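Local structure of SOXX (Paracoccus pantotrophus, 2C1D) at residues V8-T20 with A73-T85. The protein probably transfers electrons through a covalently bound heme c, as the SoxX subunit of the SoxXA cytochrome complex that initiates chemotrophic sulfur oxidation. Numbering follows the deposited sequence.
Sequences VVYVEGAVEASLT and AQLRGIVANAKMT. With HEC (heme c), chain O.
The ring of Tyr10 lies under the bent side chain of Met84, whose CG sits 3.8 Å from the ring centroid, almost on its normal; SD stands farther off over the same face, a Met-aromatic contact. Val8 CG1 covers the opposite face near the rim, and Tyr10 OH reaches Ala80 CB at 3.4 Å. This is a cytochrome c fold, and the loop 8-20 packs along helix 72-81, whose Ile78 and Val79 line the heme pocket. A type I' turn from Val11 to Ala14 brings Gly13 against Gly77, with Gly13 O 3.2 Å from Gly77 CA in a CA-H...O contact, while Gly13 CA lies against Thr85 OG1. Next along, Val15 N donates almost straight to Ala73 O at 3.0 Å, approaching from the face opposite the helical donor Gly77 N. Arg76 runs out with CG anti to its own N (chi1 174°), then bends at chi3, laying CD 3.4 Å from Val15 CG1 and one guanidinium face against Ala17 and Ser18 CA. Its NE and NH2 form salt bridges to Glu126 and Glu72. A leucine in place of Arg76 would probably leave both carboxylates without their cationic mate and Val15 O without its side-chain donor. That oxygen lies in the guanidinium plane, 2.9 Å from Arg76 NH1, with an N-H...O angle of 164°.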
loop_
_atom_site.group_PDB
_atom_site.type_symbol
_atom_site.label_atom_id
_atom_site.label_comp_id
_atom_site.label_asym_id
_atom_site.label_seq_id
_atom_site.Cartn_x
_atom_site.Cartn_y
_atom_site.Cartn_z
ATOM N N VAL B 8 -28.811 -12.826 9.159
ATOM C CA VAL B 8 -29.435 -11.741 8.404
ATOM C C VAL B 8 -29.969 -12.262 7.064
ATOM O O VAL B 8 -29.324 -13.082 6.405
ATOM C CB VAL B 8 -28.458 -10.548 8.180
ATOM C CG1 VAL B 8 -29.082 -9.471 7.307
ATOM C CG2 VAL B 8 -28.036 -9.935 9.522
ATOM N N VAL B 9 -31.167 -11.789 6.703
ATOM C CA VAL B 9 -31.855 -12.151 5.464
ATOM C C VAL B 9 -31.880 -10.947 4.542
ATOM O O VAL B 9 -32.542 -9.933 4.815
ATOM C CB VAL B 9 -33.319 -12.628 5.704
ATOM C CG1 VAL B 9 -33.963 -13.096 4.375
ATOM C CG2 VAL B 9 -33.366 -13.737 6.739
ATOM N N TYR B 10 -31.110 -11.059 3.467
ATOM C CA TYR B 10 -31.071 -10.062 2.419
ATOM C C TYR B 10 -31.951 -10.512 1.251
ATOM O O TYR B 10 -31.827 -11.633 0.768
ATOM C CB TYR B 10 -29.637 -9.857 1.913
ATOM C CG TYR B 10 -28.622 -9.419 2.959
ATOM C CD1 TYR B 10 -27.988 -10.352 3.771
ATOM C CD2 TYR B 10 -28.258 -8.081 3.088
ATOM C CE1 TYR B 10 -27.055 -9.973 4.693
ATOM C CE2 TYR B 10 -27.309 -7.686 4.030
ATOM C CZ TYR B 10 -26.720 -8.635 4.825
ATOM O OH TYR B 10 -25.787 -8.268 5.760
ATOM N N VAL B 11 -32.834 -9.619 0.829
ATOM C CA VAL B 11 -33.687 -9.797 -0.343
ATOM C C VAL B 11 -33.393 -8.626 -1.275
ATOM O O VAL B 11 -33.713 -7.484 -0.958
ATOM C CB VAL B 11 -35.193 -9.805 0.079
ATOM C CG1 VAL B 11 -36.132 -9.682 -1.134
ATOM C CG2 VAL B 11 -35.515 -11.084 0.852
ATOM N N GLU B 12 -32.781 -8.911 -2.420
ATOM C CA GLU B 12 -32.299 -7.868 -3.345
ATOM C C GLU B 12 -31.495 -6.806 -2.575
ATOM O O GLU B 12 -31.652 -5.591 -2.797
ATOM C CB GLU B 12 -33.457 -7.228 -4.147
ATOM C CG GLU B 12 -34.336 -8.183 -4.978
ATOM C CD GLU B 12 -33.546 -9.217 -5.782
ATOM O OE1 GLU B 12 -33.930 -10.416 -5.760
ATOM O OE2 GLU B 12 -32.535 -8.840 -6.438
ATOM N N GLY B 13 -30.659 -7.284 -1.643
ATOM C CA GLY B 13 -29.821 -6.440 -0.801
ATOM C C GLY B 13 -30.470 -5.860 0.446
ATOM O O GLY B 13 -29.754 -5.458 1.368
ATOM N N ALA B 14 -31.804 -5.793 0.474
ATOM C CA ALA B 14 -32.563 -5.142 1.547
ATOM C C ALA B 14 -32.720 -6.046 2.766
ATOM O O ALA B 14 -32.753 -7.269 2.648
ATOM C CB ALA B 14 -33.959 -4.692 1.038
ATOM N N VAL B 15 -32.790 -5.434 3.943
ATOM C CA VAL B 15 -33.029 -6.168 5.187
ATOM C C VAL B 15 -34.230 -5.537 5.853
ATOM O O VAL B 15 -34.153 -4.437 6.376
ATOM C CB VAL B 15 -31.791 -6.129 6.125
ATOM C CG1 VAL B 15 -32.082 -6.799 7.458
ATOM C CG2 VAL B 15 -30.632 -6.792 5.444
ATOM N N GLU B 16 -35.351 -6.237 5.826
ATOM C CA GLU B 16 -36.627 -5.646 6.228
ATOM C C GLU B 16 -36.739 -5.449 7.729
ATOM O O GLU B 16 -37.319 -4.468 8.165
ATOM C CB GLU B 16 -37.812 -6.496 5.726
ATOM C CG GLU B 16 -37.954 -6.505 4.208
ATOM C CD GLU B 16 -38.370 -5.157 3.631
ATOM O OE1 GLU B 16 -37.907 -4.824 2.502
ATOM O OE2 GLU B 16 -39.163 -4.435 4.290
ATOM N N ALA B 17 -36.146 -6.352 8.502
ATOM C CA ALA B 17 -36.314 -6.361 9.955
ATOM C C ALA B 17 -35.124 -5.706 10.697
ATOM O O ALA B 17 -33.962 -5.867 10.303
ATOM C CB ALA B 17 -36.477 -7.789 10.431
ATOM N N SER B 18 -35.442 -4.982 11.766
ATOM C CA SER B 18 -34.433 -4.380 12.638
ATOM C C SER B 18 -33.498 -5.461 13.112
ATOM O O SER B 18 -33.924 -6.577 13.445
ATOM C CB SER B 18 -35.086 -3.722 13.854
ATOM O OG SER B 18 -34.119 -3.150 14.719
ATOM N N LEU B 19 -32.212 -5.137 13.097
ATOM C CA LEU B 19 -31.176 -6.037 13.570
ATOM C C LEU B 19 -31.207 -6.193 15.085
ATOM O O LEU B 19 -30.630 -7.158 15.593
ATOM C CB LEU B 19 -29.795 -5.541 13.154
ATOM C CG LEU B 19 -29.448 -5.496 11.667
ATOM C CD1 LEU B 19 -28.049 -4.963 11.492
ATOM C CD2 LEU B 19 -29.572 -6.873 11.051
ATOM N N THR B 20 -31.844 -5.248 15.790
ATOM C CA THR B 20 -31.909 -5.264 17.257
ATOM C C THR B 20 -33.305 -5.242 17.888
ATOM O O THR B 20 -33.450 -5.659 19.035
ATOM C CB THR B 20 -31.154 -4.070 17.856
ATOM O OG1 THR B 20 -31.771 -2.848 17.442
ATOM C CG2 THR B 20 -29.708 -4.001 17.363
ATOM N N ALA B 73 -35.022 -0.136 4.764
ATOM C CA ALA B 73 -34.598 -1.531 4.643
ATOM C C ALA B 73 -33.424 -1.684 3.695
ATOM O O ALA B 73 -32.522 -2.494 3.908
ATOM C CB ALA B 73 -35.754 -2.408 4.162
ATOM N N GLN B 74 -33.455 -0.937 2.610
ATOM C CA GLN B 74 -32.324 -0.943 1.692
ATOM C C GLN B 74 -31.059 -0.423 2.387
ATOM O O GLN B 74 -29.992 -0.980 2.211
ATOM C CB GLN B 74 -32.660 -0.129 0.454
ATOM C CG GLN B 74 -33.666 -0.874 -0.405
ATOM C CD GLN B 74 -34.247 -0.063 -1.549
ATOM O OE1 GLN B 74 -34.434 1.158 -1.454
ATOM N NE2 GLN B 74 -34.557 -0.756 -2.631
ATOM N N LEU B 75 -31.205 0.653 3.158
ATOM C CA LEU B 75 -30.072 1.290 3.806
ATOM C C LEU B 75 -29.475 0.314 4.813
ATOM O O LEU B 75 -28.270 0.191 4.890
ATOM C CB LEU B 75 -30.474 2.613 4.455
ATOM C CG LEU B 75 -30.874 3.757 3.506
ATOM C CD1 LEU B 75 -31.530 4.887 4.265
ATOM C CD2 LEU B 75 -29.673 4.279 2.722
ATOM N N ARG B 76 -30.317 -0.433 5.532
ATOM C CA ARG B 76 -29.824 -1.413 6.514
ATOM C C ARG B 76 -28.967 -2.464 5.843
ATOM O O ARG B 76 -27.863 -2.785 6.297
ATOM C CB ARG B 76 -31.006 -2.057 7.259
ATOM C CG ARG B 76 -30.679 -3.206 8.207
ATOM C CD ARG B 76 -31.925 -3.736 8.935
ATOM N NE ARG B 76 -32.524 -2.676 9.737
ATOM C CZ ARG B 76 -33.709 -2.100 9.526
ATOM N NH1 ARG B 76 -34.510 -2.441 8.517
ATOM N NH2 ARG B 76 -34.095 -1.148 10.347
ATOM N N GLY B 77 -29.472 -2.990 4.731
ATOM C CA GLY B 77 -28.751 -3.992 3.984
ATOM C C GLY B 77 -27.442 -3.478 3.391
ATOM O O GLY B 77 -26.492 -4.223 3.336
ATOM N N ILE B 78 -27.398 -2.213 2.972
ATOM C CA ILE B 78 -26.177 -1.600 2.407
ATOM C C ILE B 78 -25.118 -1.406 3.506
ATOM O O ILE B 78 -23.945 -1.732 3.326
ATOM C CB ILE B 78 -26.528 -0.247 1.722
ATOM C CG1 ILE B 78 -27.215 -0.516 0.377
ATOM C CG2 ILE B 78 -25.291 0.611 1.498
ATOM C CD1 ILE B 78 -27.862 0.696 -0.278
ATOM N N VAL B 79 -25.538 -0.901 4.655
ATOM C CA VAL B 79 -24.617 -0.751 5.798
ATOM C C VAL B 79 -24.097 -2.094 6.310
ATOM O O VAL B 79 -22.884 -2.258 6.497
ATOM C CB VAL B 79 -25.236 0.104 6.920
ATOM C CG1 VAL B 79 -24.263 0.313 8.067
ATOM C CG2 VAL B 79 -25.624 1.480 6.372
ATOM N N ALA B 80 -24.993 -3.066 6.505
ATOM C CA ALA B 80 -24.618 -4.383 7.010
ATOM C C ALA B 80 -23.733 -5.118 6.027
ATOM O O ALA B 80 -22.737 -5.729 6.408
ATOM C CB ALA B 80 -25.864 -5.241 7.338
ATOM N N ASN B 81 -24.106 -5.094 4.758
ATOM C CA ASN B 81 -23.282 -5.753 3.754
ATOM C C ASN B 81 -23.609 -5.251 2.340
ATOM O O ASN B 81 -24.523 -5.758 1.682
ATOM C CB ASN B 81 -23.411 -7.262 3.838
ATOM C CG ASN B 81 -22.396 -7.984 2.971
ATOM O OD1 ASN B 81 -21.751 -7.379 2.099
ATOM N ND2 ASN B 81 -22.260 -9.285 3.188
ATOM N N ALA B 82 -22.828 -4.269 1.880
ATOM C CA ALA B 82 -23.128 -3.562 0.645
ATOM C C ALA B 82 -22.940 -4.452 -0.562
ATOM O O ALA B 82 -23.563 -4.217 -1.600
ATOM C CB ALA B 82 -22.300 -2.306 0.530
ATOM N N LYS B 83 -22.116 -5.484 -0.428
ATOM C CA LYS B 83 -21.921 -6.486 -1.475
ATOM C C LYS B 83 -23.186 -7.227 -1.898
ATOM O O LYS B 83 -23.198 -7.860 -2.956
ATOM C CB LYS B 83 -20.883 -7.521 -1.040
ATOM C CG LYS B 83 -19.434 -7.001 -1.037
ATOM C CD LYS B 83 -18.917 -6.691 0.371
ATOM C CE LYS B 83 -17.381 -6.627 0.436
ATOM N NZ LYS B 83 -16.772 -5.569 -0.423
ATOM N N MET B 84 -24.236 -7.180 -1.081
ATOM C CA MET B 84 -25.503 -7.845 -1.431
ATOM C C MET B 84 -26.397 -6.950 -2.286
ATOM O O MET B 84 -27.432 -7.395 -2.796
ATOM C CB MET B 84 -26.266 -8.269 -0.172
ATOM C CG MET B 84 -25.526 -9.223 0.740
ATOM S SD MET B 84 -25.172 -10.804 0.005
ATOM C CE MET B 84 -26.814 -11.645 0.079
ATOM N N THR B 85 -26.008 -5.688 -2.408
ATOM C CA THR B 85 -26.676 -4.731 -3.281
ATOM C C THR B 85 -25.805 -4.459 -4.523
ATOM O O THR B 85 -26.304 -4.468 -5.654
ATOM C CB THR B 85 -26.940 -3.431 -2.504
ATOM O OG1 THR B 85 -27.911 -3.656 -1.468
ATOM C CG2 THR B 85 -27.571 -2.349 -3.367
HETATM FE FE HEC O . -20.341 3.328 1.234
HETATM C CHA HEC O . -22.171 3.027 -1.630
HETATM C CHB HEC O . -23.109 4.247 2.951
HETATM C CHC HEC O . -18.534 3.334 4.097
HETATM C CHD HEC O . -17.419 2.801 -0.550
HETATM N NA HEC O . -22.296 3.562 0.750
HETATM C C1A HEC O . -22.826 3.442 -0.500
HETATM C C2A HEC O . -24.221 3.817 -0.421
HETATM C C3A HEC O . -24.493 4.162 0.854
HETATM C C4A HEC O . -23.266 3.994 1.611
HETATM C CMA HEC O . -25.809 4.644 1.490
HETATM C CAA HEC O . -25.157 3.781 -1.629
HETATM C CBA HEC O . -24.797 4.847 -2.655
HETATM C CGA HEC O . -25.466 6.085 -2.191
HETATM O O1A HEC O . -26.715 6.090 -2.226
HETATM O O2A HEC O . -24.781 7.052 -1.781
HETATM N NB HEC O . -20.731 3.740 3.128
HETATM C C1B HEC O . -21.969 4.027 3.662
HETATM C C2B HEC O . -21.868 4.040 5.112
HETATM C C3B HEC O . -20.594 3.804 5.437
HETATM C C4B HEC O . -19.872 3.595 4.194
HETATM C CMB HEC O . -23.029 4.374 6.060
HETATM C CAB HEC O . -20.022 3.719 6.883
HETATM C CBB HEC O . -20.726 2.812 7.644
HETATM N NC HEC O . -18.308 3.122 1.710
HETATM C C1C HEC O . -17.803 3.151 2.961
HETATM C C2C HEC O . -16.349 3.047 2.857
HETATM C C3C HEC O . -16.048 2.749 1.583
HETATM C C4C HEC O . -17.284 2.903 0.822
HETATM C CMC HEC O . -15.407 2.866 4.059
HETATM C CAC HEC O . -14.643 2.497 0.924
HETATM C CBC HEC O . -13.833 1.543 1.406
HETATM N ND HEC O . -19.860 2.943 -0.781
HETATM C C1D HEC O . -18.581 2.792 -1.298
HETATM C C2D HEC O . -18.676 2.617 -2.730
HETATM C C3D HEC O . -20.172 2.692 -3.057
HETATM C C4D HEC O . -20.814 2.907 -1.790
HETATM C CMD HEC O . -17.520 2.404 -3.746
HETATM C CAD HEC O . -20.882 2.594 -4.439
HETATM C CBD HEC O . -21.245 1.131 -4.684
HETATM C CGD HEC O . -20.673 0.611 -5.987
HETATM O O1D HEC O . -19.650 -0.155 -5.951
HETATM O O2D HEC O . -21.263 0.988 -7.044
HETATM O O HOH W 1 -34.410 -3.814 -2.928
HETATM O O HOH W 2 -27.087 -5.104 0.678
#